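Local structure of uncharacterized protein (Cricetid herpesvirus 2, 4ZKQ) at residues 305-311 with 327-333. The protein binds chemokines as a decoy receptor encoded by a rodent gammaherpesvirus, and so probably keeps them from engaging host receptors. Numbering follows the deposited sequence.
Sequences GEPVLAS and AFVIPTK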
# COMPACT_ATOMS: atom_id res chain seq x y z
N GLY A 305 0.58 0.59 -23.19
CA GLY A 305 1.22 1.88 -23.40
C GLY A 305 1.52 2.64 -22.13
O GLY A 305 2.08 3.73 -22.16
N GLU A 306 1.14 2.06 -20.99
CA GLU A 306 1.35 2.68 -19.69
C GLU A 306 2.60 2.11 -19.04
O GLU A 306 3.14 1.10 -19.50
CB GLU A 306 0.14 2.48 -18.79
CG GLU A 306 -1.17 2.86 -19.43
CD GLU A 306 -1.16 4.27 -19.99
OE1 GLU A 306 -0.62 5.17 -19.31
OE2 GLU A 306 -1.68 4.48 -21.11
N PRO A 307 3.07 2.76 -17.97
CA PRO A 307 4.31 2.27 -17.36
C PRO A 307 4.16 1.00 -16.55
O PRO A 307 3.05 0.55 -16.21
CB PRO A 307 4.73 3.43 -16.44
CG PRO A 307 3.93 4.60 -16.88
CD PRO A 307 2.66 4.04 -17.39
N VAL A 308 5.31 0.42 -16.26
CA VAL A 308 5.45 -0.66 -15.30
C VAL A 308 6.18 -0.11 -14.09
O VAL A 308 7.15 0.64 -14.23
CB VAL A 308 6.23 -1.86 -15.91
CG1 VAL A 308 6.84 -2.76 -14.83
CG2 VAL A 308 5.32 -2.66 -16.83
N LEU A 309 5.68 -0.45 -12.90
CA LEU A 309 6.31 -0.06 -11.65
C LEU A 309 7.06 -1.26 -11.11
O LEU A 309 6.51 -2.35 -11.01
CB LEU A 309 5.28 0.43 -10.63
CG LEU A 309 5.84 0.87 -9.28
CD1 LEU A 309 6.64 2.16 -9.41
CD2 LEU A 309 4.72 1.05 -8.27
N ALA A 310 8.33 -1.05 -10.77
CA ALA A 310 9.15 -2.11 -10.19
C ALA A 310 9.52 -1.72 -8.77
O ALA A 310 10.07 -0.64 -8.55
CB ALA A 310 10.40 -2.36 -11.04
N SER A 311 9.19 -2.58 -7.81
CA SER A 311 9.55 -2.37 -6.42
C SER A 311 10.44 -3.52 -6.00
O SER A 311 10.12 -4.67 -6.25
CB SER A 311 8.31 -2.33 -5.52
OG SER A 311 7.32 -1.45 -6.02
N ALA A 327 12.72 1.63 -5.90
CA ALA A 327 11.62 1.49 -6.85
C ALA A 327 11.97 2.18 -8.16
O ALA A 327 12.73 3.14 -8.17
CB ALA A 327 10.34 2.04 -6.27
N PHE A 328 11.43 1.66 -9.25
CA PHE A 328 11.72 2.15 -10.59
C PHE A 328 10.44 2.27 -11.39
O PHE A 328 9.60 1.38 -11.34
CB PHE A 328 12.67 1.22 -11.33
CG PHE A 328 13.91 0.90 -10.56
CD1 PHE A 328 13.92 -0.13 -9.65
CD2 PHE A 328 15.06 1.64 -10.75
CE1 PHE A 328 15.05 -0.43 -8.93
CE2 PHE A 328 16.20 1.35 -10.04
CZ PHE A 328 16.20 0.31 -9.13
N VAL A 329 10.30 3.38 -12.11
CA VAL A 329 9.22 3.53 -13.08
C VAL A 329 9.76 3.22 -14.47
O VAL A 329 10.79 3.75 -14.87
CB VAL A 329 8.61 4.95 -13.08
CG1 VAL A 329 7.30 4.95 -13.86
CG2 VAL A 329 8.40 5.45 -11.68
N ILE A 330 9.06 2.35 -15.19
CA ILE A 330 9.51 1.91 -16.50
C ILE A 330 8.44 2.21 -17.53
O ILE A 330 7.50 1.42 -17.70
CB ILE A 330 9.84 0.40 -16.53
CG1 ILE A 330 10.68 0.01 -15.31
CG2 ILE A 330 10.55 0.05 -17.83
CD1 ILE A 330 10.96 -1.47 -15.20
N PRO A 331 8.55 3.35 -18.21
CA PRO A 331 7.55 3.65 -19.25
C PRO A 331 7.68 2.67 -20.41
O PRO A 331 8.76 2.11 -20.61
CB PRO A 331 7.90 5.07 -19.68
CG PRO A 331 9.35 5.20 -19.41
CD PRO A 331 9.62 4.36 -18.18
N THR A 332 6.59 2.45 -21.14
CA THR A 332 6.59 1.52 -22.27
C THR A 332 6.34 2.27 -23.59
O THR A 332 6.16 1.65 -24.64
CB THR A 332 5.53 0.41 -22.09
OG1 THR A 332 4.22 0.98 -22.01
CG2 THR A 332 5.82 -0.41 -20.82
N LYS A 333 6.31 3.59 -23.53
CA LYS A 333 6.28 4.42 -24.73
C LYS A 333 6.97 5.74 -24.42
O LYS A 333 7.21 6.06 -23.26
CB LYS A 333 4.84 4.65 -25.21
CG LYS A 333 4.01 5.60 -24.35
CD LYS A 333 2.62 5.80 -24.93
CE LYS A 333 1.86 6.92 -24.22
NZ LYS A 333 1.14 6.47 -23.00
O HOH W 1 4.28 4.14 -20.65
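In the beta hairpin of strands 308-315 and 324-330, V308 pairs with I330 and A310 with F328 as antiparallel hydrogen-bonded pairs. Both amides of each pair are engaged: V308 N reaches I330 O over 2.8 Å at a nearly straight 173°, and I330 N returns to V308 O over 2.7 Å. V308, A310, F328 and I330 share one face, where A310 CB meets I330 CD1 at 4.3 Å; M383 and L352 pack there too. L309 and V329, a non-hydrogen-bonded pair, point to the other face; just before the strand, P307 CB meets V329 CG1 at 3.9 Å. Beyond the strands, side chains and a water take over the pairing. With OG1 set between its backbone N and carbonyl carbon (chi1 61°), T332 hydrogen-bonds E306 O over 2.7 Å, from well above the carbonyl plane. K333 is turned at its root, runs straight through mid-chain and bends at chi4 (-85°), where NZ donates to G305 O at 3.0 Å; a long salt bridge of 3.9 Å links NZ to E306 OE2. Backbone bonds and apolar packing thus hold the buried ladder, while T332 OG1, K333 NZ and a water accepting from T332 N join the more open end, the last two both donating to G305 O.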